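Local coordinates for probable protein phosphatase 2C 50 (Oryza sativa subsp. japonica, PDB 5ZCG) that probably removes phosphate from phosphoserine and phosphothreonine of target proteins as a magnesium-dependent phosphatase of the PP2C family, at residues A14-A19 and N312-V317; I166-G171 and D242-A247; M213-G218 and I227-V232. The protein carries 5 engineered substitutions. All blocks are in the same frame, centred on the assembly; numbering follows the deposited sequence.

Contact 1: A14-A19 and N312-V317; sequences AEMEDA and NITVIV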
ATOM      1  N   ALA A  14      -2.104   0.962  16.694  1.00 48.15           N
ATOM      2  CA  ALA A  14      -3.465   1.064  17.212  1.00 53.31           C
ATOM      3  C   ALA A  14      -4.378   0.018  16.577  1.00 54.74           C
ATOM      4  O   ALA A  14      -4.975  -0.810  17.273  1.00 53.50           O
ATOM      5  CB  ALA A  14      -4.008   2.473  16.971  1.00 57.62           C
ATOM      6  N   GLU A  15      -4.511   0.044  15.252  1.00 54.03           N
ATOM      7  CA  GLU A  15      -5.377  -0.890  14.547  1.00 54.36           C
ATOM      8  C   GLU A  15      -4.574  -1.807  13.632  1.00 44.51           C
ATOM      9  O   GLU A  15      -3.459  -1.492  13.206  1.00 40.78           O
ATOM     10  CB  GLU A  15      -6.457  -0.146  13.753  1.00 61.38           C
ATOM     11  CG  GLU A  15      -7.646   0.244  14.623  1.00 69.68           C
ATOM     12  CD  GLU A  15      -7.964   1.723  14.570  1.00 75.47           C
ATOM     13  OE1 GLU A  15      -8.567   2.228  15.539  1.00 79.05           O
ATOM     14  OE2 GLU A  15      -7.633   2.375  13.557  1.00 78.39           O
ATOM     15  N   MET A  16      -5.180  -2.949  13.321  1.00 39.09           N
ATOM     16  CA  MET A  16      -4.572  -3.960  12.467  1.00 39.45           C
ATOM     17  C   MET A  16      -4.932  -3.701  11.008  1.00 33.68           C
ATOM     18  O   MET A  16      -6.115  -3.667  10.650  1.00 32.51           O
ATOM     19  CB  MET A  16      -5.038  -5.355  12.878  1.00 39.29           C
ATOM     20  CG  MET A  16      -4.498  -6.456  11.998  1.00 36.16           C
ATOM     21  SD  MET A  16      -2.700  -6.456  11.973  1.00 36.56           S
ATOM     22  CE  MET A  16      -2.373  -8.221  11.904  1.00 35.70           C
ATOM     23  N   GLU A  17      -3.911  -3.541  10.164  1.00 31.53           N
ATOM     24  CA  GLU A  17      -4.109  -3.352   8.734  1.00 28.13           C
ATOM     25  C   GLU A  17      -3.331  -4.350   7.891  1.00 31.90           C
ATOM     26  O   GLU A  17      -3.355  -4.247   6.659  1.00 34.29           O
ATOM     27  CB  GLU A  17      -3.731  -1.922   8.326  1.00 23.73           C
ATOM     28  CG  GLU A  17      -4.537  -0.864   9.069  1.00 28.88           C
ATOM     29  CD  GLU A  17      -4.102   0.546   8.735  1.00 36.74           C
ATOM     30  OE1 GLU A  17      -4.895   1.479   8.976  1.00 40.84           O
ATOM     31  OE2 GLU A  17      -2.969   0.723   8.237  1.00 37.66           O
ATOM     32  N   ASP A  18      -2.631  -5.288   8.516  1.00 32.61           N
ATOM     33  CA  ASP A  18      -2.082  -6.433   7.810  1.00 31.56           C
ATOM     34  C   ASP A  18      -3.190  -7.450   7.570  1.00 31.15           C
ATOM     35  O   ASP A  18      -4.106  -7.605   8.386  1.00 30.54           O
ATOM     36  CB  ASP A  18      -0.972  -7.093   8.632  1.00 30.86           C
ATOM     37  CG  ASP A  18       0.397  -6.472   8.414  1.00 29.24           C
ATOM     38  OD1 ASP A  18       0.491  -5.371   7.832  1.00 29.11           O
ATOM     39  OD2 ASP A  18       1.390  -7.092   8.856  1.00 29.17           O
ATOM     40  N   ALA A  19      -3.105  -8.143   6.435  1.00 29.86           N
ATOM     41  CA  ALA A  19      -3.973  -9.271   6.134  1.00 27.47           C
ATOM     42  C   ALA A  19      -3.121 -10.393   5.560  1.00 30.23           C
ATOM     43  O   ALA A  19      -1.998 -10.173   5.091  1.00 26.79           O
ATOM     44  CB  ALA A  19      -5.091  -8.893   5.153  1.00 28.03           C
ATOM     45  N   ASN A 312       2.339  -3.311  12.509  1.00 29.87           N
ATOM     46  CA  ASN A 312       1.701  -4.611  12.404  1.00 30.31           C
ATOM     47  C   ASN A 312       2.739  -5.621  11.933  1.00 27.79           C
ATOM     48  O   ASN A 312       3.646  -5.296  11.161  1.00 25.40           O
ATOM     49  CB  ASN A 312       0.537  -4.579  11.406  1.00 31.23           C
ATOM     50  CG  ASN A 312      -0.482  -3.489  11.703  1.00 32.33           C
ATOM     51  OD1 ASN A 312      -1.207  -3.049  10.807  1.00 30.79           O
ATOM     52  ND2 ASN A 312      -0.557  -3.062  12.959  1.00 29.24           N
ATOM     53  N   ILE A 313       2.616  -6.852  12.413  1.00 26.58           N
ATOM     54  CA  ILE A 313       3.535  -7.922  12.057  1.00 29.23           C
ATOM     55  C   ILE A 313       2.712  -9.108  11.583  1.00 31.64           C
ATOM     56  O   ILE A 313       1.810  -9.562  12.293  1.00 34.05           O
ATOM     57  CB  ILE A 313       4.437  -8.333  13.237  1.00 32.86           C
ATOM     58  CG1 ILE A 313       5.185  -7.120  13.806  1.00 31.50           C
ATOM     59  CG2 ILE A 313       5.421  -9.408  12.792  1.00 25.76           C
ATOM     60  CD1 ILE A 313       5.690  -7.324  15.237  1.00 37.40           C
ATOM     61  N   THR A 314       3.019  -9.607  10.391  1.00 30.36           N
ATOM     62  CA  THR A 314       2.359 -10.791   9.860  1.00 30.21           C
ATOM     63  C   THR A 314       3.420 -11.690   9.254  1.00 31.17           C
ATOM     64  O   THR A 314       4.245 -11.233   8.461  1.00 30.02           O
ATOM     65  CB  THR A 314       1.294 -10.426   8.825  1.00 31.96           C
ATOM     66  OG1 THR A 314       0.211  -9.775   9.496  1.00 34.54           O
ATOM     67  CG2 THR A 314       0.761 -11.676   8.131  1.00 35.21           C
ATOM     68  N   VAL A 315       3.415 -12.956   9.660  1.00 34.65           N
ATOM     69  CA  VAL A 315       4.422 -13.925   9.255  1.00 34.15           C
ATOM     70  C   VAL A 315       3.718 -15.218   8.879  1.00 34.18           C
ATOM     71  O   VAL A 315       2.951 -15.772   9.676  1.00 34.05           O
ATOM     72  CB  VAL A 315       5.454 -14.186  10.376  1.00 34.21           C
ATOM     73  CG1 VAL A 315       6.539 -15.139   9.895  1.00 30.15           C
ATOM     74  CG2 VAL A 315       6.068 -12.867  10.892  1.00 30.95           C
ATOM     75  N   ILE A 316       3.983 -15.706   7.674  1.00 34.18           N
ATOM     76  CA  ILE A 316       3.604 -17.047   7.257  1.00 31.31           C
ATOM     77  C   ILE A 316       4.884 -17.838   7.059  1.00 31.40           C
ATOM     78  O   ILE A 316       5.804 -17.382   6.365  1.00 32.07           O
ATOM     79  CB  ILE A 316       2.770 -17.046   5.963  1.00 25.84           C
ATOM     80  CG1 ILE A 316       1.470 -16.261   6.133  1.00 28.22           C
ATOM     81  CG2 ILE A 316       2.466 -18.480   5.552  1.00 26.22           C
ATOM     82  CD1 ILE A 316       0.639 -16.192   4.852  1.00 29.00           C
ATOM     83  N   VAL A 317       4.946 -19.017   7.668  1.00 31.34           N
ATOM     84  CA  VAL A 317       6.048 -19.945   7.472  1.00 32.02           C
ATOM     85  C   VAL A 317       5.477 -21.194   6.818  1.00 34.34           C
ATOM     86  O   VAL A 317       4.534 -21.799   7.344  1.00 38.83           O
ATOM     87  CB  VAL A 317       6.756 -20.278   8.792  1.00 32.86           C
ATOM     88  CG1 VAL A 317       7.921 -21.239   8.549  1.00 31.49           C
ATOM     89  CG2 VAL A 317       7.232 -18.993   9.461  1.00 28.80           C
TER
HETATM   90  O   HOH W   1      -0.132  -2.983   7.892  1.00 25.52           O
HETATM   91  O   HOH W   2       3.335  -4.423   8.510  1.00 27.11           O

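Contact 2: I166-G171 and D242-A247; sequences IVLCRG and DCLILA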
ATOM      1  N   ILE A 166       9.272 -12.065   0.667  1.00 35.61           N
ATOM      2  CA  ILE A 166       9.304 -13.506   0.866  1.00 33.34           C
ATOM      3  C   ILE A 166      10.743 -13.978   0.724  1.00 32.42           C
ATOM      4  O   ILE A 166      11.470 -13.540  -0.173  1.00 34.37           O
ATOM      5  CB  ILE A 166       8.383 -14.257  -0.118  1.00 34.30           C
ATOM      6  CG1 ILE A 166       8.590 -15.766   0.025  1.00 35.00           C
ATOM      7  CG2 ILE A 166       8.646 -13.806  -1.534  1.00 32.93           C
ATOM      8  CD1 ILE A 166       7.595 -16.595  -0.731  1.00 37.01           C
ATOM      9  N   VAL A 167      11.162 -14.849   1.634  1.00 29.87           N
ATOM     10  CA  VAL A 167      12.513 -15.388   1.648  1.00 34.76           C
ATOM     11  C   VAL A 167      12.416 -16.906   1.681  1.00 38.58           C
ATOM     12  O   VAL A 167      11.536 -17.471   2.341  1.00 39.38           O
ATOM     13  CB  VAL A 167      13.330 -14.854   2.846  1.00 35.75           C
ATOM     14  CG1 VAL A 167      14.749 -15.407   2.823  1.00 36.36           C
ATOM     15  CG2 VAL A 167      13.360 -13.336   2.828  1.00 35.09           C
ATOM     16  N   LEU A 168      13.293 -17.564   0.935  1.00 36.91           N
ATOM     17  CA  LEU A 168      13.409 -19.011   0.957  1.00 38.03           C
ATOM     18  C   LEU A 168      14.629 -19.395   1.781  1.00 38.85           C
ATOM     19  O   LEU A 168      15.682 -18.764   1.682  1.00 39.73           O
ATOM     20  CB  LEU A 168      13.524 -19.565  -0.465  1.00 38.34           C
ATOM     21  CG  LEU A 168      14.126 -20.956  -0.651  1.00 40.58           C
ATOM     22  CD1 LEU A 168      13.094 -22.018  -0.331  1.00 44.01           C
ATOM     23  CD2 LEU A 168      14.659 -21.123  -2.071  1.00 38.54           C
ATOM     24  N   CYS A 169      14.475 -20.404   2.624  1.00 38.54           N
ATOM     25  CA  CYS A 169      15.600 -20.969   3.354  1.00 37.68           C
ATOM     26  C   CYS A 169      16.036 -22.210   2.591  1.00 38.38           C
ATOM     27  O   CYS A 169      15.295 -23.193   2.524  1.00 42.47           O
ATOM     28  CB  CYS A 169      15.222 -21.294   4.799  1.00 40.68           C
ATOM     29  SG  CYS A 169      16.619 -21.844   5.807  1.00 46.10           S
ATOM     30  N   ARG A 170      17.212 -22.148   1.972  1.00 38.55           N
ATOM     31  CA  ARG A 170      17.737 -23.250   1.176  1.00 43.50           C
ATOM     32  C   ARG A 170      19.134 -23.568   1.676  1.00 43.09           C
ATOM     33  O   ARG A 170      19.993 -22.683   1.708  1.00 45.03           O
ATOM     34  CB  ARG A 170      17.762 -22.896  -0.314  1.00 42.43           C
ATOM     35  CG  ARG A 170      18.506 -23.897  -1.181  1.00 43.84           C
ATOM     36  CD  ARG A 170      18.226 -23.649  -2.654  1.00 44.59           C
ATOM     37  NE  ARG A 170      16.851 -23.979  -3.010  1.00 46.14           N
ATOM     38  CZ  ARG A 170      16.311 -23.741  -4.203  1.00 46.34           C
ATOM     39  NH1 ARG A 170      17.034 -23.168  -5.156  1.00 48.25           N
ATOM     40  NH2 ARG A 170      15.049 -24.074  -4.445  1.00 38.86           N
ATOM     41  N   GLY A 171      19.360 -24.825   2.040  1.00 46.75           N
ATOM     42  CA  GLY A 171      20.627 -25.199   2.641  1.00 54.75           C
ATOM     43  C   GLY A 171      20.922 -24.365   3.868  1.00 57.22           C
ATOM     44  O   GLY A 171      22.058 -23.916   4.055  1.00 59.09           O
ATOM     45  N   ASP A 242      14.241 -25.784   3.073  1.00 49.70           N
ATOM     46  CA  ASP A 242      13.716 -25.916   4.426  1.00 46.52           C
ATOM     47  C   ASP A 242      12.306 -25.342   4.527  1.00 41.80           C
ATOM     48  O   ASP A 242      11.368 -26.043   4.917  1.00 43.95           O
ATOM     49  CB  ASP A 242      14.656 -25.226   5.424  1.00 49.16           C
ATOM     50  CG  ASP A 242      16.073 -25.763   5.356  1.00 52.57           C
ATOM     51  OD1 ASP A 242      16.301 -26.921   5.768  1.00 54.08           O
ATOM     52  OD2 ASP A 242      16.958 -25.023   4.877  1.00 52.77           O
ATOM     53  N   CYS A 243      12.140 -24.067   4.187  1.00 35.83           N
ATOM     54  CA  CYS A 243      10.864 -23.398   4.398  1.00 38.40           C
ATOM     55  C   CYS A 243      10.842 -22.091   3.621  1.00 38.03           C
ATOM     56  O   CYS A 243      11.871 -21.600   3.147  1.00 39.04           O
ATOM     57  CB  CYS A 243      10.621 -23.128   5.888  1.00 45.10           C
ATOM     58  SG  CYS A 243      11.973 -22.238   6.703  1.00 46.72           S
ATOM     59  N   LEU A 244       9.642 -21.526   3.522  1.00 35.44           N
ATOM     60  CA  LEU A 244       9.390 -20.210   2.958  1.00 35.89           C
ATOM     61  C   LEU A 244       8.913 -19.287   4.067  1.00 35.97           C
ATOM     62  O   LEU A 244       8.136 -19.703   4.932  1.00 39.22           O
ATOM     63  CB  LEU A 244       8.317 -20.261   1.863  1.00 34.31           C
ATOM     64  CG  LEU A 244       8.686 -20.722   0.457  1.00 35.66           C
ATOM     65  CD1 LEU A 244       7.465 -20.632  -0.438  1.00 33.28           C
ATOM     66  CD2 LEU A 244       9.827 -19.898  -0.102  1.00 34.88           C
ATOM     67  N   ILE A 245       9.357 -18.033   4.027  1.00 36.37           N
ATOM     68  CA  ILE A 245       8.943 -17.017   4.990  1.00 36.57           C
ATOM     69  C   ILE A 245       8.349 -15.851   4.212  1.00 35.84           C
ATOM     70  O   ILE A 245       9.069 -15.136   3.505  1.00 36.36           O
ATOM     71  CB  ILE A 245      10.106 -16.543   5.873  1.00 35.67           C
ATOM     72  CG1 ILE A 245      10.648 -17.699   6.718  1.00 36.74           C
ATOM     73  CG2 ILE A 245       9.661 -15.380   6.757  1.00 31.70           C
ATOM     74  CD1 ILE A 245      12.127 -17.580   7.022  1.00 38.61           C
ATOM     75  N   LEU A 246       7.040 -15.654   4.343  1.00 30.36           N
ATOM     76  CA  LEU A 246       6.372 -14.466   3.834  1.00 28.48           C
ATOM     77  C   LEU A 246       6.066 -13.558   5.015  1.00 30.92           C
ATOM     78  O   LEU A 246       5.584 -14.029   6.047  1.00 31.88           O
ATOM     79  CB  LEU A 246       5.079 -14.823   3.098  1.00 29.67           C
ATOM     80  CG  LEU A 246       5.134 -15.821   1.941  1.00 30.82           C
ATOM     81  CD1 LEU A 246       4.945 -17.254   2.440  1.00 25.31           C
ATOM     82  CD2 LEU A 246       4.072 -15.466   0.900  1.00 32.84           C
ATOM     83  N   ALA A 247       6.362 -12.269   4.884  1.00 27.22           N
ATOM     84  CA  ALA A 247       6.087 -11.386   6.004  1.00 28.39           C
ATOM     85  C   ALA A 247       6.007  -9.947   5.531  1.00 26.35           C
ATOM     86  O   ALA A 247       6.674  -9.551   4.572  1.00 23.77           O
ATOM     87  CB  ALA A 247       7.147 -11.521   7.111  1.00 27.37           C
TER

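Contact 3: M213-G218 and I227-V232; sequences MSRSIG and IPKPEV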
ATOM      1  N   MET A 213       6.914   3.347  -0.722  1.00 34.96           N
ATOM      2  CA  MET A 213       6.974   2.236  -1.653  1.00 37.58           C
ATOM      3  C   MET A 213       6.610   2.739  -3.042  1.00 36.15           C
ATOM      4  O   MET A 213       5.803   3.662  -3.194  1.00 35.91           O
ATOM      5  CB  MET A 213       6.025   1.102  -1.259  1.00 42.91           C
ATOM      6  CG  MET A 213       4.552   1.481  -1.310  1.00 48.95           C
ATOM      7  SD  MET A 213       3.513   0.102  -0.801  1.00 51.94           S
ATOM      8  CE  MET A 213       4.674  -0.749   0.214  1.00 47.37           C
ATOM      9  N   SER A 214       7.228   2.139  -4.056  1.00 30.42           N
ATOM     10  CA  SER A 214       7.018   2.547  -5.439  1.00 33.46           C
ATOM     11  C   SER A 214       5.948   1.725  -6.146  1.00 33.24           C
ATOM     12  O   SER A 214       5.531   2.098  -7.248  1.00 31.82           O
ATOM     13  CB  SER A 214       8.336   2.461  -6.219  1.00 34.50           C
ATOM     14  OG  SER A 214       9.004   1.241  -5.968  1.00 34.98           O
ATOM     15  N   ARG A 215       5.507   0.616  -5.554  1.00 30.27           N
ATOM     16  CA  ARG A 215       4.460  -0.213  -6.128  1.00 28.51           C
ATOM     17  C   ARG A 215       3.525  -0.664  -5.020  1.00 28.16           C
ATOM     18  O   ARG A 215       3.963  -0.908  -3.890  1.00 30.14           O
ATOM     19  CB  ARG A 215       5.028  -1.441  -6.856  1.00 26.30           C
ATOM     20  CG  ARG A 215       6.129  -1.112  -7.845  1.00 28.61           C
ATOM     21  CD  ARG A 215       6.263  -2.161  -8.923  1.00 29.11           C
ATOM     22  NE  ARG A 215       7.498  -1.968  -9.673  1.00 31.14           N
ATOM     23  CZ  ARG A 215       7.954  -2.808 -10.594  1.00 33.86           C
ATOM     24  NH1 ARG A 215       7.272  -3.910 -10.884  1.00 35.37           N
ATOM     25  NH2 ARG A 215       9.093  -2.545 -11.222  1.00 32.28           N
ATOM     26  N   SER A 216       2.244  -0.773  -5.351  1.00 28.47           N
ATOM     27  CA  SER A 216       1.227  -1.253  -4.424  1.00 33.52           C
ATOM     28  C   SER A 216      -0.045  -1.530  -5.211  1.00 31.38           C
ATOM     29  O   SER A 216      -0.145  -1.216  -6.401  1.00 28.92           O
ATOM     30  CB  SER A 216       0.957  -0.244  -3.302  1.00 35.05           C
ATOM     31  OG  SER A 216      -0.150   0.578  -3.622  1.00 36.29           O
ATOM     32  N   ILE A 217      -1.012  -2.135  -4.530  1.00 26.72           N
ATOM     33  CA  ILE A 217      -2.377  -2.268  -5.023  1.00 28.12           C
ATOM     34  C   ILE A 217      -3.209  -1.173  -4.373  1.00 25.88           C
ATOM     35  O   ILE A 217      -3.167  -1.001  -3.151  1.00 26.58           O
ATOM     36  CB  ILE A 217      -2.955  -3.661  -4.713  1.00 30.33           C
ATOM     37  CG1 ILE A 217      -2.152  -4.745  -5.439  1.00 32.95           C
ATOM     38  CG2 ILE A 217      -4.435  -3.725  -5.089  1.00 25.26           C
ATOM     39  CD1 ILE A 217      -2.790  -6.111  -5.386  1.00 38.40           C
ATOM     40  N   GLY A 218      -3.957  -0.427  -5.180  1.00 24.88           N
ATOM     41  CA  GLY A 218      -4.718   0.695  -4.661  1.00 26.31           C
ATOM     42  C   GLY A 218      -3.956   1.991  -4.846  1.00 27.95           C
ATOM     43  O   GLY A 218      -3.236   2.135  -5.838  1.00 27.83           O
ATOM     44  N   ILE A 227       2.471   1.821  -9.079  1.00 30.94           N
ATOM     45  CA  ILE A 227       1.815   0.924 -10.028  1.00 34.06           C
ATOM     46  C   ILE A 227       1.581  -0.411  -9.349  1.00 33.05           C
ATOM     47  O   ILE A 227       2.286  -0.782  -8.388  1.00 31.10           O
ATOM     48  CB  ILE A 227       2.644   0.768 -11.327  1.00 36.94           C
ATOM     49  CG1 ILE A 227       4.087   0.386 -10.992  1.00 36.42           C
ATOM     50  CG2 ILE A 227       2.571   2.040 -12.167  1.00 36.51           C
ATOM     51  CD1 ILE A 227       4.871  -0.133 -12.173  1.00 38.31           C
ATOM     52  N   PRO A 228       0.598  -1.197  -9.832  1.00 32.81           N
ATOM     53  CA  PRO A 228       0.331  -2.504  -9.220  1.00 34.06           C
ATOM     54  C   PRO A 228       1.009  -3.653  -9.944  1.00 38.48           C
ATOM     55  O   PRO A 228       0.512  -4.784  -9.912  1.00 41.45           O
ATOM     56  CB  PRO A 228      -1.189  -2.612  -9.318  1.00 32.08           C
ATOM     57  CG  PRO A 228      -1.507  -1.901 -10.639  1.00 33.62           C
ATOM     58  CD  PRO A 228      -0.417  -0.854 -10.856  1.00 32.70           C
ATOM     59  N   LYS A 229       2.149  -3.391 -10.577  1.00 42.32           N
ATOM     60  CA  LYS A 229       2.781  -4.398 -11.419  1.00 41.86           C
ATOM     61  C   LYS A 229       3.724  -5.240 -10.577  1.00 37.36           C
ATOM     62  O   LYS A 229       4.662  -4.691  -9.983  1.00 36.70           O
ATOM     63  CB  LYS A 229       3.544  -3.755 -12.564  1.00 46.00           C
ATOM     64  CG  LYS A 229       4.460  -4.723 -13.304  1.00 49.05           C
ATOM     65  CD  LYS A 229       4.516  -4.422 -14.790  1.00 53.65           C
ATOM     66  CE  LYS A 229       5.465  -5.359 -15.521  1.00 55.49           C
ATOM     67  NZ  LYS A 229       4.898  -6.727 -15.670  1.00 56.96           N
ATOM     68  N   PRO A 230       3.539  -6.553 -10.510  1.00 35.64           N
ATOM     69  CA  PRO A 230       4.392  -7.381  -9.659  1.00 38.15           C
ATOM     70  C   PRO A 230       5.663  -7.808 -10.383  1.00 37.21           C
ATOM     71  O   PRO A 230       5.740  -7.835 -11.613  1.00 33.82           O
ATOM     72  CB  PRO A 230       3.507  -8.599  -9.367  1.00 37.75           C
ATOM     73  CG  PRO A 230       2.674  -8.745 -10.608  1.00 34.95           C
ATOM     74  CD  PRO A 230       2.481  -7.341 -11.170  1.00 34.22           C
ATOM     75  N   GLU A 231       6.683  -8.096  -9.582  1.00 35.93           N
ATOM     76  CA  GLU A 231       7.881  -8.772 -10.053  1.00 37.55           C
ATOM     77  C   GLU A 231       7.746 -10.250  -9.714  1.00 36.71           C
ATOM     78  O   GLU A 231       7.391 -10.604  -8.581  1.00 36.86           O
ATOM     79  CB  GLU A 231       9.144  -8.179  -9.427  1.00 41.31           C
ATOM     80  CG  GLU A 231       9.807  -7.117 -10.292  1.00 48.59           C
ATOM     81  CD  GLU A 231      10.939  -6.393  -9.580  1.00 56.32           C
ATOM     82  OE1 GLU A 231      11.920  -7.057  -9.181  1.00 58.20           O
ATOM     83  OE2 GLU A 231      10.843  -5.155  -9.419  1.00 57.46           O
ATOM     84  N   VAL A 232       7.997 -11.103 -10.701  1.00 29.50           N
ATOM     85  CA  VAL A 232       7.712 -12.529 -10.612  1.00 29.26           C
ATOM     86  C   VAL A 232       9.014 -13.320 -10.653  1.00 32.44           C
ATOM     87  O   VAL A 232       9.929 -13.004 -11.422  1.00 32.97           O
ATOM     88  CB  VAL A 232       6.759 -12.960 -11.745  1.00 28.93           C
ATOM     89  CG1 VAL A 232       6.380 -14.438 -11.624  1.00 28.36           C
ATOM     90  CG2 VAL A 232       5.512 -12.076 -11.743  1.00 30.36           C
TER

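Contact 1: A14-A19 and N312-V317
Asn312, Asp18 and Thr314 carry most of this buried contact, in which the start of strand 313-319 meets the chain entering strand 18-28. The amide of Asn312 reaches across with both ends. Its OD1 accepts the backbone N-H of Glu17 at 2.8 Å from N, the donor standing 47° out of the carbonyl plane; its ND2 gives a weak bond to Glu15 O at 3.3 Å and also hydrogen-bonds Arg10 O. With chi1 -54° setting CG beside its own backbone N, the amide faces the backbone of Glu15 to Glu17, and Met16 SD rests 3.7 Å from Asn312 CG. Asp18 and Asn312 run alongside each other, head to tail, the carboxylate turned 84° from the amide plane and Asp18 CG 3.5 Å from Asn312 CB. Asp18 OD2 takes the hydroxyl proton of Thr314 OG1 on its anti lone pair at 3.0 Å and also bonds Ser248 OG, which in turn meets Thr314 N. A water donates to Asn312 OD1 at 3.1 Å and also sits by Asp18 OD1, though that second distance is doubtfully short. The side chain of Glu17 comes within about 4 Å of a magnesium ion, its OE2 hydrogen-bonded to a polar side chain of another protein's chain. This junction of strand ends belongs to the PP2C beta sandwich, whose magnesium centre, built on aspartates such as Asp61 and Asp311, lies beside it.

Contact 2: I166-G171 and D242-A247
Ile166 and Leu246 run alongside each other in the same sense, Ile166 CD1 meeting Leu246 CG at 3.7 Å across an antiparallel strand pair in one sheet of the PP2C beta sandwich. The two are a non-hydrogen-bonded pair, as are Leu168 and Leu244, and all four side chains stand on the face turned to the second sheet. There Ile166 packs on Val147, Ala149 and Val158, and Leu244 on Val151 and Val156. An extended Ile166 chain, CG1 anti to the backbone N (chi1 173°), carries CD1 between Leu246 and Leu244. Leu244 leans back over the neighbouring strand, crossing Leu168 at a slant with CD2 3.7 Å from Leu168 CB. Val167, Cys169, Cys243 and Ile245 occupy the other face, where helix 257-274 covers Val167, Cys169 and Ile245. Cys169 CB approaches Cys243 SG at 3.9 Å there, a van der Waals contact of the thiol with a methylene. Val167 and Ile245 exchange two backbone bonds, each 2.8 Å between N of one and O of the other, which fix the register. Toward the end of the pair Cys169 N bonds Cys243 O in a nearly straight line, with 175° at the hydrogen. The Asp242 carboxylate reaches the turn after strand 165-170, where OD2 accepts Lys172 N, while its own backbone N donates to Cys169 O at 2.9 Å.

Contact 3: M213-G218 and I227-V232
This is a polar, partly buried contact between two loop segments of the PP2C fold, one running into the short strand 217-218 and the other into strand 231-236, both strands of the same sheet. Arg215 spans most of it. Its chain, extended from CG to NE, runs alongside Ile227 in the same direction, with CD 3.9 Å from Ile227 CG1. Ile227 takes the hindered chi1 of 52°, its CG1 between backbone N and carbonyl carbon, and thereby lays CD1 over one face of the guanidinium, offset toward the rim. Across the opposite face sits Glu231 OE2, 3.6 Å from Arg215 NH2, a long salt bridge of charges alone because the oxygen stands well out of the guanidinium plane. Glu231 has stronger partners in Arg185 and His181, and Arg215 NE pairs with Glu188. At the guanidinium edge NH1 bonds Lys229 O at 2.9 Å, the oxygen almost in the plane. An alanine at Arg215 would probably leave Lys229 O without this donor and open a gap beside Ile227. Nearer the strand, Ser216 N donates to Ile227 O at 3.0 Å, part of the single backbone bridge that pairs Arg215 with Ile227. Pro228 also packs on Gln112 and Asp115 of helix 99-118, and a bent CA-H...O contact brings Pro228 CA 3.1 Å from Ser216 O.

Contacts 1 and 2 are coupled directly: strands 313-319 and 241-247 are neighbours in one sheet, and Ile316 N lies 2.8 Å from Leu246 O, a probable hydrogen bond; the centres of the two contacts are about 18 Å apart. Contact 3 touches neither, its nearest atoms about 10 Å from contact 1 and about 8 Å from contact 2, yet strand 217-218 shares the other sheet with strand 18-28 of contact 1. Contacts 2 and 3 lie on opposite sides of the chain's centre. Two magnesium ions, sharing Asp61, adjoin contact 1; a bound ion lies about 10 Å from the Ser216 side chain and about 13 Å from that of Leu246.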